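Local atomic coordinates of E3 ubiquitin ligase RavN (Legionella pneumophila, PDB entry 5MIY), a protein that acts as an E3 ubiquitin ligase of Legionella pneumophila, an effector that probably promotes transfer of ubiquitin from a charged E2 enzyme to protein substrates. Residues Ser43-Leu48 with Lys106-Ser111; Ile25-Lys30 with Lys39-Gly44; Val29-Asn34 with Asn84-Lys89. All blocks are in the same frame, centred on the assembly; numbering follows the deposited sequence.

Interaction 1: Ser43-Leu48 with Lys106-Ser111; sequences SGLEHL and KQFSDS. With NA (sodium ion), chain K; SO4 (sulfate ion), chain D; EDO (1,2-ethanediol), chain I.
L45 and L48, in the loop that leaves the β-hairpin strand 35-41, pack on F108 in the linker between edge strand 106-107 and the C-terminal helix 111-125. The loop is folded into a turn, in which the carbonyl of G44 accepts from the backbone N of both H47 and L48. With CG of L45 anti to its backbone N (chi1 -169°), the side chain crosses that of F108 at about a right angle, and L45 CD1 comes to 3.8 Å from F108 CE1. L48 contributes its carbonyl as well as its side chain: L48 O lies 3.5 Å from F108 CD1, approaching the ring obliquely. Y59 of strand 58-61 meets the same phenylalanine ring, tying this packing to the sheet.

The polar part of the contact is carried by solvent. One water donates to L45 O and to L48 O, each at 2.7 Å, and accepts from S109 N at 2.8 Å, so three backbone groups fix its position; a second water links H47 O to S109 O. H47 O also binds a sodium ion at 2.8 Å. On the loop, a sulfate, probably from the crystallisation liquor, sits where G44 N donates to its O2 at 2.9 Å, while E46 N and, in the plane of its ring, H47 ND1 reach its other oxygens. At the start of helix 111-125, S109 OG and S111 OG share a hydrogen bond of 2.9 Å.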
ATOM      1  N   SER A  43       0.282  -1.835  -8.918  1.00 41.58           N
ATOM      2  CA  SER A  43       0.906  -3.135  -9.126  1.00 43.09           C
ATOM      3  C   SER A  43       2.099  -3.238  -8.187  1.00 42.06           C
ATOM      4  O   SER A  43       2.529  -2.248  -7.599  1.00 41.53           O
ATOM      5  CB  SER A  43       1.370  -3.313 -10.576  1.00 44.84           C
ATOM      6  OG  SER A  43       2.441  -2.425 -10.846  1.00 46.72           O
ATOM      7  N   GLY A  44       2.637  -4.449  -8.062  1.00 44.74           N
ATOM      8  CA  GLY A  44       3.958  -4.631  -7.480  1.00 43.82           C
ATOM      9  C   GLY A  44       4.029  -5.352  -6.150  1.00 40.13           C
ATOM     10  O   GLY A  44       5.135  -5.538  -5.637  1.00 39.66           O
ATOM     11  N   LEU A  45       2.906  -5.763  -5.563  1.00 38.79           N
ATOM     12  CA  LEU A  45       2.966  -6.344  -4.221  1.00 42.05           C
ATOM     13  C   LEU A  45       3.884  -7.568  -4.168  1.00 42.72           C
ATOM     14  O   LEU A  45       4.581  -7.787  -3.166  1.00 42.74           O
ATOM     15  CB  LEU A  45       1.563  -6.704  -3.736  1.00 44.37           C
ATOM     16  CG  LEU A  45       1.454  -7.066  -2.247  1.00 45.32           C
ATOM     17  CD1 LEU A  45       1.939  -5.909  -1.382  1.00 46.68           C
ATOM     18  CD2 LEU A  45       0.034  -7.458  -1.867  1.00 48.78           C
ATOM     19  N   GLU A  46       3.901  -8.372  -5.233  1.00 40.98           N
ATOM     20  CA  GLU A  46       4.681  -9.604  -5.267  1.00 45.10           C
ATOM     21  C   GLU A  46       6.093  -9.412  -5.799  1.00 43.48           C
ATOM     22  O   GLU A  46       6.888 -10.357  -5.734  1.00 44.29           O
ATOM     23  CB  GLU A  46       3.978 -10.665  -6.127  1.00 50.08           C
ATOM     24  CG  GLU A  46       2.569 -11.050  -5.655  1.00 58.66           C
ATOM     25  CD  GLU A  46       2.553 -11.679  -4.273  1.00 67.93           C
ATOM     26  OE1 GLU A  46       3.540 -12.353  -3.908  1.00 70.30           O
ATOM     27  OE2 GLU A  46       1.545 -11.506  -3.549  1.00 72.23           O
ATOM     28  N   HIS A  47       6.431  -8.228  -6.317  1.00 41.40           N
ATOM     29  CA  HIS A  47       7.742  -8.017  -6.917  1.00 38.53           C
ATOM     30  C   HIS A  47       8.560  -6.907  -6.277  1.00 36.86           C
ATOM     31  O   HIS A  47       9.794  -6.969  -6.328  1.00 38.47           O
ATOM     32  CB  HIS A  47       7.590  -7.724  -8.422  1.00 36.04           C
ATOM     33  CG  HIS A  47       7.019  -8.870  -9.197  1.00 42.38           C
ATOM     34  ND1 HIS A  47       5.665  -9.130  -9.259  1.00 42.14           N
ATOM     35  CD2 HIS A  47       7.621  -9.834  -9.934  1.00 45.35           C
ATOM     36  CE1 HIS A  47       5.458 -10.199 -10.008  1.00 43.77           C
ATOM     37  NE2 HIS A  47       6.629 -10.648 -10.424  1.00 46.89           N
ATOM     38  N   LEU A  48       7.926  -5.888  -5.702  1.00 35.19           N
ATOM     39  CA  LEU A  48       8.689  -4.807  -5.093  1.00 34.62           C
ATOM     40  C   LEU A  48       9.406  -5.303  -3.833  1.00 32.50           C
ATOM     41  O   LEU A  48       8.920  -6.207  -3.143  1.00 36.72           O
ATOM     42  CB  LEU A  48       7.775  -3.640  -4.739  1.00 32.34           C
ATOM     43  CG  LEU A  48       7.175  -2.826  -5.885  1.00 33.62           C
ATOM     44  CD1 LEU A  48       6.108  -1.893  -5.315  1.00 37.48           C
ATOM     45  CD2 LEU A  48       8.251  -2.041  -6.639  1.00 36.86           C
ATOM     46  N   LYS A 106       2.809  -9.185   6.876  1.00 49.19           N
ATOM     47  CA  LYS A 106       3.539  -9.833   5.800  1.00 48.09           C
ATOM     48  C   LYS A 106       4.784  -9.016   5.476  1.00 47.88           C
ATOM     49  O   LYS A 106       4.979  -7.909   5.981  1.00 49.13           O
ATOM     50  CB  LYS A 106       2.644 -10.002   4.572  1.00 49.32           C
ATOM     51  CG  LYS A 106       1.398 -10.814   4.850  1.00 54.42           C
ATOM     52  CD  LYS A 106       0.882 -11.489   3.600  1.00 58.71           C
ATOM     53  CE  LYS A 106       0.181 -12.797   3.944  1.00 67.88           C
ATOM     54  NZ  LYS A 106       0.383 -13.830   2.881  1.00 73.01           N
ATOM     55  N   GLN A 107       5.644  -9.583   4.635  1.00 48.60           N
ATOM     56  CA  GLN A 107       6.902  -8.945   4.268  1.00 48.80           C
ATOM     57  C   GLN A 107       7.020  -8.904   2.756  1.00 45.09           C
ATOM     58  O   GLN A 107       6.688  -9.883   2.085  1.00 46.86           O
ATOM     59  CB  GLN A 107       8.103  -9.691   4.840  1.00 54.73           C
ATOM     60  CG  GLN A 107       8.940  -8.890   5.814  1.00 64.45           C
ATOM     61  CD  GLN A 107      10.274  -9.554   6.100  1.00 71.04           C
ATOM     62  OE1 GLN A 107      10.339 -10.541   6.832  1.00 73.76           O
ATOM     63  NE2 GLN A 107      11.343  -9.023   5.515  1.00 72.98           N
ATOM     64  N   PHE A 108       7.469  -7.765   2.231  1.00 41.53           N
ATOM     65  CA  PHE A 108       7.788  -7.695   0.811  1.00 40.43           C
ATOM     66  C   PHE A 108       8.864  -8.721   0.492  1.00 43.01           C
ATOM     67  O   PHE A 108       9.734  -9.012   1.319  1.00 44.39           O
ATOM     68  CB  PHE A 108       8.255  -6.287   0.428  1.00 40.11           C
ATOM     69  CG  PHE A 108       7.131  -5.288   0.309  1.00 40.72           C
ATOM     70  CD1 PHE A 108       6.402  -5.171  -0.867  1.00 39.90           C
ATOM     71  CD2 PHE A 108       6.799  -4.468   1.381  1.00 41.49           C
ATOM     72  CE1 PHE A 108       5.357  -4.245  -0.970  1.00 40.54           C
ATOM     73  CE2 PHE A 108       5.763  -3.545   1.284  1.00 44.07           C
ATOM     74  CZ  PHE A 108       5.043  -3.432   0.103  1.00 41.79           C
ATOM     75  N   SER A 109       8.795  -9.273  -0.721  1.00 42.72           N
ATOM     76  CA  SER A 109       9.688 -10.340  -1.151  1.00 42.52           C
ATOM     77  C   SER A 109      11.035  -9.783  -1.592  1.00 41.61           C
ATOM     78  O   SER A 109      11.129  -8.665  -2.106  1.00 40.89           O
ATOM     79  CB  SER A 109       9.052 -11.118  -2.307  1.00 46.68           C
ATOM     80  OG  SER A 109       9.945 -12.057  -2.875  1.00 47.95           O
ATOM     81  N   ASP A 110      12.084 -10.590  -1.406  1.00 38.54           N
ATOM     82  CA  ASP A 110      13.419 -10.296  -1.932  1.00 41.37           C
ATOM     83  C   ASP A 110      13.745 -11.105  -3.181  1.00 35.68           C
ATOM     84  O   ASP A 110      14.913 -11.141  -3.607  1.00 36.71           O
ATOM     85  CB  ASP A 110      14.481 -10.565  -0.864  1.00 51.79           C
ATOM     86  CG  ASP A 110      14.459  -9.541   0.250  1.00 61.94           C
ATOM     87  OD1 ASP A 110      14.376  -8.329  -0.049  1.00 62.64           O
ATOM     88  OD2 ASP A 110      14.517  -9.952   1.429  1.00 68.47           O
ATOM     89  N   SER A 111      12.743 -11.742  -3.782  1.00 34.42           N
ATOM     90  CA  SER A 111      12.999 -12.707  -4.848  1.00 34.15           C
ATOM     91  C   SER A 111      13.551 -12.054  -6.116  1.00 33.06           C
ATOM     92  O   SER A 111      14.359 -12.674  -6.818  1.00 35.10           O
ATOM     93  CB  SER A 111      11.724 -13.485  -5.173  1.00 39.43           C
ATOM     94  OG  SER A 111      10.701 -12.614  -5.621  1.00 41.30           O
TER
HETATM   95 NA    NA K 208      11.980  -5.606  -7.286  1.00 45.43          NA
HETATM   96  S   SO4 D 201       2.428  -8.023  -8.641  1.00 58.06           S
HETATM   97  O1  SO4 D 201       3.800  -7.746  -8.241  1.00 55.68           O
HETATM   98  O2  SO4 D 201       1.908  -6.906  -9.423  1.00 56.86           O
HETATM   99  O3  SO4 D 201       1.647  -8.183  -7.420  1.00 63.83           O
HETATM  100  O4  SO4 D 201       2.359  -9.255  -9.426  1.00 61.44           O
HETATM  101  C1  EDO I 206       4.311 -11.550  -0.670  0.81 59.81           C
HETATM  102  O1  EDO I 206       5.689 -11.765  -0.979  0.81 60.54           O
HETATM  103  C2  EDO I 206       3.913 -10.218  -1.282  0.81 54.80           C
HETATM  104  O2  EDO I 206       4.681  -9.177  -0.672  0.81 52.60           O
HETATM  105  O   HOH W   1       7.257  -8.305  -2.825  1.00 42.92           O
HETATM  106  O   HOH W   2      11.421  -8.784  -4.845  1.00 37.28           O

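Interaction 2: Ile25-Lys30 with Lys39-Gly44; sequences IVYLVK and KAISSG. With SO4 (sulfate ion), chain D.
K39 lies across from Y27, and its side chain starts over the tyrosine and runs on past V29. K39 CB sits over one face of the Y27 ring, 4.1 Å from the ring centroid and 29° off the normal, a CH-pi contact whose closest ring atom is Y27 CE1. CG of K39, anti to its carbonyl carbon (chi1 -56°), remains beside Y27 CE1 and also reaches CG2 of V29. The chain then bends at chi2, and K39 CE meets V29 CG2 at 3.9 Å, the two side chains crossing at about a right angle. At the tip, NZ hydrogen-bonds to T53 OG1, beyond the hairpin.

I41 approaches the same ring differently: its CD1 lies in the ring plane at the edge, 3.8 Å from Y27 CE2. The tyrosine is thus bounded over a face by K39 and at an edge by I41, while its hydroxyl is held by a hydrogen bond to D51. Further along, I25 CB and CG2 touch I41 CG1, and I25 CD1 reaches 3.6 Å from S43 CA, where the chain has already left the strand. V26 and A40 point to the other side of the sheet.

The backbone evidence is a set of four N-H...O bonds. I25 N to I41 O measures 3.1 Å and I41 N to I25 O 3.0 Å; Y27 N to K39 O is 3.1 Å and K39 N to Y27 O 2.8 Å. I25-I41 and Y27-K39 are therefore hydrogen-bonded pairs, with V26-A40 the non-hydrogen-bonded pair between them. With strand directions 155° apart, this is the alternation of a twisted antiparallel β-hairpin, here the pair 25-32 and 35-41 of the four-stranded sheet.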
ATOM      1  N   ILE A  25      -4.262  -2.502  -5.189  1.00 38.02           N
ATOM      2  CA  ILE A  25      -3.569  -3.148  -4.077  1.00 38.18           C
ATOM      3  C   ILE A  25      -3.528  -2.169  -2.913  1.00 40.52           C
ATOM      4  O   ILE A  25      -3.026  -1.047  -3.051  1.00 40.79           O
ATOM      5  CB  ILE A  25      -2.150  -3.579  -4.479  1.00 36.51           C
ATOM      6  CG1 ILE A  25      -2.195  -4.652  -5.569  1.00 37.07           C
ATOM      7  CG2 ILE A  25      -1.341  -4.043  -3.252  1.00 36.81           C
ATOM      8  CD1 ILE A  25      -0.911  -4.697  -6.396  1.00 41.75           C
ATOM      9  N   VAL A  26      -4.065  -2.585  -1.765  1.00 39.00           N
ATOM     10  CA  VAL A  26      -4.159  -1.731  -0.589  1.00 39.59           C
ATOM     11  C   VAL A  26      -3.559  -2.466   0.603  1.00 42.15           C
ATOM     12  O   VAL A  26      -3.771  -3.672   0.774  1.00 44.63           O
ATOM     13  CB  VAL A  26      -5.623  -1.315  -0.308  1.00 36.90           C
ATOM     14  CG1 VAL A  26      -5.674  -0.361   0.859  1.00 37.98           C
ATOM     15  CG2 VAL A  26      -6.232  -0.661  -1.553  1.00 37.28           C
ATOM     16  N   TYR A  27      -2.802  -1.737   1.419  1.00 42.22           N
ATOM     17  CA  TYR A  27      -2.176  -2.302   2.607  1.00 40.57           C
ATOM     18  C   TYR A  27      -1.814  -1.174   3.562  1.00 44.23           C
ATOM     19  O   TYR A  27      -1.789   0.002   3.185  1.00 45.66           O
ATOM     20  CB  TYR A  27      -0.932  -3.139   2.260  1.00 36.29           C
ATOM     21  CG  TYR A  27       0.121  -2.440   1.399  1.00 38.33           C
ATOM     22  CD1 TYR A  27       1.119  -1.653   1.972  1.00 39.48           C
ATOM     23  CD2 TYR A  27       0.121  -2.586   0.012  1.00 38.24           C
ATOM     24  CE1 TYR A  27       2.087  -1.019   1.185  1.00 38.86           C
ATOM     25  CE2 TYR A  27       1.088  -1.964  -0.782  1.00 39.21           C
ATOM     26  CZ  TYR A  27       2.059  -1.175  -0.198  1.00 40.38           C
ATOM     27  OH  TYR A  27       3.003  -0.557  -1.004  1.00 40.74           O
ATOM     28  N   LEU A  28      -1.530  -1.560   4.806  1.00 44.33           N
ATOM     29  CA  LEU A  28      -1.086  -0.658   5.857  1.00 44.62           C
ATOM     30  C   LEU A  28       0.403  -0.851   6.122  1.00 45.68           C
ATOM     31  O   LEU A  28       0.900  -1.981   6.124  1.00 46.15           O
ATOM     32  CB  LEU A  28      -1.872  -0.918   7.148  1.00 46.37           C
ATOM     33  CG  LEU A  28      -1.992   0.211   8.160  1.00 50.23           C
ATOM     34  CD1 LEU A  28      -3.041   1.206   7.683  1.00 52.67           C
ATOM     35  CD2 LEU A  28      -2.362  -0.358   9.539  1.00 51.10           C
ATOM     36  N   VAL A  29       1.116   0.254   6.345  1.00 46.50           N
ATOM     37  CA  VAL A  29       2.477   0.183   6.857  1.00 49.30           C
ATOM     38  C   VAL A  29       2.552   1.010   8.136  1.00 55.52           C
ATOM     39  O   VAL A  29       1.738   1.906   8.379  1.00 57.08           O
ATOM     40  CB  VAL A  29       3.540   0.654   5.835  1.00 46.73           C
ATOM     41  CG1 VAL A  29       3.460  -0.176   4.547  1.00 42.09           C
ATOM     42  CG2 VAL A  29       3.402   2.143   5.546  1.00 45.27           C
ATOM     43  N   LYS A  30       3.536   0.676   8.968  1.00 57.29           N
ATOM     44  CA  LYS A  30       3.791   1.367  10.227  1.00 58.77           C
ATOM     45  C   LYS A  30       4.914   2.374  10.010  1.00 61.84           C
ATOM     46  O   LYS A  30       5.983   2.009   9.518  1.00 63.65           O
ATOM     47  CB  LYS A  30       4.179   0.361  11.316  1.00 60.22           C
ATOM     48  CG  LYS A  30       4.298   0.922  12.739  1.00 63.28           C
ATOM     49  CD  LYS A  30       4.386  -0.220  13.758  1.00 65.70           C
ATOM     50  CE  LYS A  30       4.366   0.276  15.200  1.00 68.03           C
ATOM     51  NZ  LYS A  30       4.206  -0.850  16.164  1.00 68.94           N
ATOM     52  N   LYS A  39      -1.662   2.688   2.251  1.00 46.28           N
ATOM     53  CA  LYS A  39      -0.999   2.812   0.960  1.00 42.43           C
ATOM     54  C   LYS A  39      -1.812   2.108  -0.117  1.00 42.19           C
ATOM     55  O   LYS A  39      -2.465   1.093   0.136  1.00 43.74           O
ATOM     56  CB  LYS A  39       0.419   2.220   0.997  1.00 42.59           C
ATOM     57  CG  LYS A  39       1.310   2.821   2.071  1.00 44.49           C
ATOM     58  CD  LYS A  39       1.514   4.319   1.851  1.00 46.02           C
ATOM     59  CE  LYS A  39       2.532   4.874   2.834  1.00 46.98           C
ATOM     60  NZ  LYS A  39       2.842   6.313   2.603  1.00 47.80           N
ATOM     61  N   ALA A  40      -1.762   2.654  -1.328  1.00 41.17           N
ATOM     62  CA  ALA A  40      -2.421   2.051  -2.476  1.00 40.74           C
ATOM     63  C   ALA A  40      -1.473   2.105  -3.667  1.00 40.76           C
ATOM     64  O   ALA A  40      -0.886   3.156  -3.943  1.00 43.24           O
ATOM     65  CB  ALA A  40      -3.729   2.769  -2.801  1.00 41.49           C
ATOM     66  N   ILE A  41      -1.315   0.977  -4.361  1.00 36.50           N
ATOM     67  CA  ILE A  41      -0.449   0.903  -5.540  1.00 36.60           C
ATOM     68  C   ILE A  41      -1.176   0.150  -6.647  1.00 38.11           C
ATOM     69  O   ILE A  41      -2.064  -0.672  -6.389  1.00 38.70           O
ATOM     70  CB  ILE A  41       0.919   0.243  -5.224  1.00 36.13           C
ATOM     71  CG1 ILE A  41       0.764  -1.236  -4.845  1.00 37.39           C
ATOM     72  CG2 ILE A  41       1.637   1.009  -4.116  1.00 35.50           C
ATOM     73  CD1 ILE A  41       2.093  -1.908  -4.437  1.00 36.39           C
ATOM     74  N   SER A  42      -0.827   0.467  -7.899  1.00 36.18           N
ATOM     75  CA  SER A  42      -1.511  -0.175  -9.014  1.00 40.87           C
ATOM     76  C   SER A  42      -0.971  -1.573  -9.281  1.00 41.19           C
ATOM     77  O   SER A  42      -1.697  -2.420  -9.809  1.00 44.80           O
ATOM     78  CB  SER A  42      -1.417   0.689 -10.286  1.00 41.68           C
ATOM     79  OG  SER A  42      -0.072   1.008 -10.641  1.00 42.55           O
ATOM     80  N   SER A  43       0.282  -1.835  -8.918  1.00 41.58           N
ATOM     81  CA  SER A  43       0.906  -3.135  -9.126  1.00 43.09           C
ATOM     82  C   SER A  43       2.099  -3.238  -8.187  1.00 42.06           C
ATOM     83  O   SER A  43       2.529  -2.248  -7.599  1.00 41.53           O
ATOM     84  CB  SER A  43       1.370  -3.313 -10.576  1.00 44.84           C
ATOM     85  OG  SER A  43       2.441  -2.425 -10.846  1.00 46.72           O
ATOM     86  N   GLY A  44       2.637  -4.449  -8.062  1.00 44.74           N
ATOM     87  CA  GLY A  44       3.958  -4.631  -7.480  1.00 43.82           C
ATOM     88  C   GLY A  44       4.029  -5.352  -6.150  1.00 40.13           C
ATOM     89  O   GLY A  44       5.135  -5.538  -5.637  1.00 39.66           O
TER
HETATM   90  S   SO4 D 201       2.428  -8.023  -8.641  1.00 58.06           S
HETATM   91  O1  SO4 D 201       3.800  -7.746  -8.241  1.00 55.68           O
HETATM   92  O2  SO4 D 201       1.908  -6.906  -9.423  1.00 56.86           O
HETATM   93  O3  SO4 D 201       1.647  -8.183  -7.420  1.00 63.83           O
HETATM   94  O4  SO4 D 201       2.359  -9.255  -9.426  1.00 61.44           O

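Interaction 3: Val29-Asn34 with Asn84-Lys89; sequences VKIGDN and NQPISK
N34 and S88 bring the two backbones together, their CA atoms 5.1 Å apart, where the chain directions of 31-34 and 86-89 diverge by 42°. The first segment runs from the end of strand 25-32, where I31 and G32 both face K35 as a classic β bulge, into the hairpin turn at D33 and N34; the second leads into helix 89-96.

The carboxamide of N34 carries the polar contact. With CG of N34 anti to its backbone N (chi1 -161°), the group meets the helix start, where its OD1 accepts from K89 N at 2.9 Å, but the donor stands 50° out of the plane of the side-chain carbonyl. OD1 also lies 3.2 Å from K89 CB. The other branch, N34 ND2, rests 3.6 Å from S88 CB, so the amide group lies against both residues. N34 takes part through its main chain too: a CA-H...O contact joins S88 CA to N34 O at 3.4 Å. Within the strand, I31 CD1 meets P86 CB at 3.9 Å, the side chains crossing at about a right angle.

S88 is the N-cap residue of helix 89-96; its side chain caps a helix N-H, and its own N donates to Q91 OE1. D101 takes salt bridges from both K89 NZ and K30 NZ, which would offset the repulsion between these two ammonium groups. Because the backbone N-H groups of a helix's first turn lack carbonyl partners within the helix, the bond to N34 OD1 implies that the hairpin turn supplies an acceptor for K89 N, adding to the capping by S88.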
ATOM      1  N   VAL A  29       1.116   0.254   6.345  1.00 46.50           N
ATOM      2  CA  VAL A  29       2.477   0.183   6.857  1.00 49.30           C
ATOM      3  C   VAL A  29       2.552   1.010   8.136  1.00 55.52           C
ATOM      4  O   VAL A  29       1.738   1.906   8.379  1.00 57.08           O
ATOM      5  CB  VAL A  29       3.540   0.654   5.835  1.00 46.73           C
ATOM      6  CG1 VAL A  29       3.460  -0.176   4.547  1.00 42.09           C
ATOM      7  CG2 VAL A  29       3.402   2.143   5.546  1.00 45.27           C
ATOM      8  N   LYS A  30       3.536   0.676   8.968  1.00 57.29           N
ATOM      9  CA  LYS A  30       3.791   1.367  10.227  1.00 58.77           C
ATOM     10  C   LYS A  30       4.914   2.374  10.010  1.00 61.84           C
ATOM     11  O   LYS A  30       5.983   2.009   9.518  1.00 63.65           O
ATOM     12  CB  LYS A  30       4.179   0.361  11.316  1.00 60.22           C
ATOM     13  CG  LYS A  30       4.298   0.922  12.739  1.00 63.28           C
ATOM     14  CD  LYS A  30       4.386  -0.220  13.758  1.00 65.70           C
ATOM     15  CE  LYS A  30       4.366   0.276  15.200  1.00 68.03           C
ATOM     16  NZ  LYS A  30       4.206  -0.850  16.164  1.00 68.94           N
ATOM     17  N   ILE A  31       4.669   3.637  10.356  1.00 63.39           N
ATOM     18  CA  ILE A  31       5.672   4.685  10.187  1.00 66.96           C
ATOM     19  C   ILE A  31       6.135   5.270  11.509  1.00 72.52           C
ATOM     20  O   ILE A  31       6.970   6.181  11.512  1.00 71.74           O
ATOM     21  CB  ILE A  31       5.173   5.807   9.255  1.00 65.73           C
ATOM     22  CG1 ILE A  31       4.068   6.616   9.933  1.00 65.80           C
ATOM     23  CG2 ILE A  31       4.696   5.234   7.920  1.00 65.38           C
ATOM     24  CD1 ILE A  31       3.769   7.916   9.228  1.00 65.04           C
ATOM     25  N   GLY A  32       5.628   4.773  12.628  1.00 76.60           N
ATOM     26  CA  GLY A  32       6.036   5.244  13.939  1.00 82.30           C
ATOM     27  C   GLY A  32       5.235   4.508  14.988  1.00 87.71           C
ATOM     28  O   GLY A  32       4.411   3.641  14.678  1.00 89.71           O
ATOM     29  N   ASP A  33       5.487   4.857  16.245  1.00 88.07           N
ATOM     30  CA  ASP A  33       4.698   4.268  17.316  1.00 88.69           C
ATOM     31  C   ASP A  33       3.277   4.811  17.258  1.00 84.42           C
ATOM     32  O   ASP A  33       3.070   6.027  17.198  1.00 82.19           O
ATOM     33  CB  ASP A  33       5.321   4.552  18.677  1.00 95.72           C
ATOM     34  CG  ASP A  33       4.653   3.763  19.784  1.00102.69           C
ATOM     35  OD1 ASP A  33       4.739   2.516  19.754  1.00102.98           O
ATOM     36  OD2 ASP A  33       4.026   4.385  20.668  1.00105.18           O
ATOM     37  N   ASN A  34       2.299   3.901  17.254  1.00 82.54           N
ATOM     38  CA  ASN A  34       0.878   4.248  17.130  1.00 84.04           C
ATOM     39  C   ASN A  34       0.603   5.111  15.894  1.00 81.98           C
ATOM     40  O   ASN A  34      -0.349   5.895  15.866  1.00 79.56           O
ATOM     41  CB  ASN A  34       0.369   4.941  18.400  1.00 86.71           C
ATOM     42  CG  ASN A  34      -1.148   4.912  18.518  1.00 88.34           C
ATOM     43  OD1 ASN A  34      -1.782   3.882  18.286  1.00 89.76           O
ATOM     44  ND2 ASN A  34      -1.735   6.049  18.873  1.00 88.31           N
ATOM     45  N   ASN A  84      -2.558  11.304   2.967  1.00 68.84           N
ATOM     46  CA  ASN A  84      -1.191  10.877   3.228  1.00 72.13           C
ATOM     47  C   ASN A  84      -0.822  10.994   4.699  1.00 70.56           C
ATOM     48  O   ASN A  84       0.343  10.793   5.056  1.00 69.96           O
ATOM     49  CB  ASN A  84      -0.208  11.683   2.377  1.00 77.81           C
ATOM     50  CG  ASN A  84       0.309  10.899   1.188  1.00 82.70           C
ATOM     51  OD1 ASN A  84       1.129   9.994   1.339  1.00 85.10           O
ATOM     52  ND2 ASN A  84      -0.170  11.241  -0.004  1.00 84.24           N
ATOM     53  N   GLN A  85      -1.794  11.318   5.566  1.00 70.76           N
ATOM     54  CA  GLN A  85      -1.598  11.510   6.993  1.00 71.71           C
ATOM     55  C   GLN A  85      -1.753  10.189   7.740  1.00 67.56           C
ATOM     56  O   GLN A  85      -2.545   9.331   7.340  1.00 65.67           O
ATOM     57  CB  GLN A  85      -2.598  12.529   7.533  1.00 77.62           C
ATOM     58  CG  GLN A  85      -2.414  13.930   6.964  1.00 84.92           C
ATOM     59  CD  GLN A  85      -0.978  14.419   7.068  1.00 91.45           C
ATOM     60  OE1 GLN A  85      -0.386  14.857   6.080  1.00 94.29           O
ATOM     61  NE2 GLN A  85      -0.413  14.348   8.269  1.00 92.65           N
ATOM     62  N   PRO A  86      -1.012  10.005   8.828  1.00 67.91           N
ATOM     63  CA  PRO A  86      -1.073   8.738   9.563  1.00 67.69           C
ATOM     64  C   PRO A  86      -2.341   8.617  10.395  1.00 64.97           C
ATOM     65  O   PRO A  86      -3.027   9.598  10.686  1.00 64.85           O
ATOM     66  CB  PRO A  86       0.168   8.790  10.462  1.00 70.30           C
ATOM     67  CG  PRO A  86       0.411  10.248  10.670  1.00 71.11           C
ATOM     68  CD  PRO A  86      -0.026  10.938   9.404  1.00 69.29           C
ATOM     69  N   ILE A  87      -2.645   7.379  10.776  1.00 63.40           N
ATOM     70  CA  ILE A  87      -3.768   7.091  11.659  1.00 64.67           C
ATOM     71  C   ILE A  87      -3.296   6.205  12.805  1.00 63.53           C
ATOM     72  O   ILE A  87      -2.354   5.417  12.668  1.00 65.19           O
ATOM     73  CB  ILE A  87      -4.953   6.435  10.911  1.00 65.59           C
ATOM     74  CG1 ILE A  87      -4.590   5.034  10.423  1.00 64.35           C
ATOM     75  CG2 ILE A  87      -5.402   7.306   9.745  1.00 65.82           C
ATOM     76  CD1 ILE A  87      -5.743   4.329   9.743  1.00 65.46           C
ATOM     77  N   SER A  88      -3.966   6.347  13.945  1.00 60.22           N
ATOM     78  CA  SER A  88      -3.614   5.625  15.156  1.00 60.35           C
ATOM     79  C   SER A  88      -4.034   4.162  15.062  1.00 60.59           C
ATOM     80  O   SER A  88      -4.854   3.775  14.225  1.00 62.00           O
ATOM     81  CB  SER A  88      -4.296   6.260  16.365  1.00 60.98           C
ATOM     82  OG  SER A  88      -5.664   5.879  16.403  1.00 62.97           O
ATOM     83  N   LYS A  89      -3.472   3.348  15.963  1.00 59.62           N
ATOM     84  CA  LYS A  89      -3.856   1.941  16.034  1.00 61.05           C
ATOM     85  C   LYS A  89      -5.347   1.791  16.315  1.00 61.09           C
ATOM     86  O   LYS A  89      -6.004   0.901  15.762  1.00 59.41           O
ATOM     87  CB  LYS A  89      -3.036   1.225  17.110  1.00 64.97           C
ATOM     88  CG  LYS A  89      -3.538  -0.167  17.465  1.00 68.59           C
ATOM     89  CD  LYS A  89      -2.560  -0.891  18.383  1.00 73.93           C
ATOM     90  CE  LYS A  89      -2.289  -0.095  19.649  1.00 77.17           C
ATOM     91  NZ  LYS A  89      -1.156  -0.666  20.437  1.00 78.48           N
TER

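How the interactions relate
All three interactions reach the same four-stranded sheet. Interactions 1 and 2 have centres 11 Å apart, share S43 and G44, and touch directly: F108 CZ lies 3.7 Å from Y27 OH, and L45 CD2 is 3.9 Å from I25 CG2. The aromatic and leucine side chains of 43-48 and 106-111 thus continue the packing on the hairpin face that bears I25, Y27 and I41. Both contacts also touch the sulfate. Interaction 3 shares V29 and K30 with interaction 2 but lies toward the hairpin turn, their centres 14 Å apart. Interactions 1 and 3, with centres 21 Å apart, do not touch.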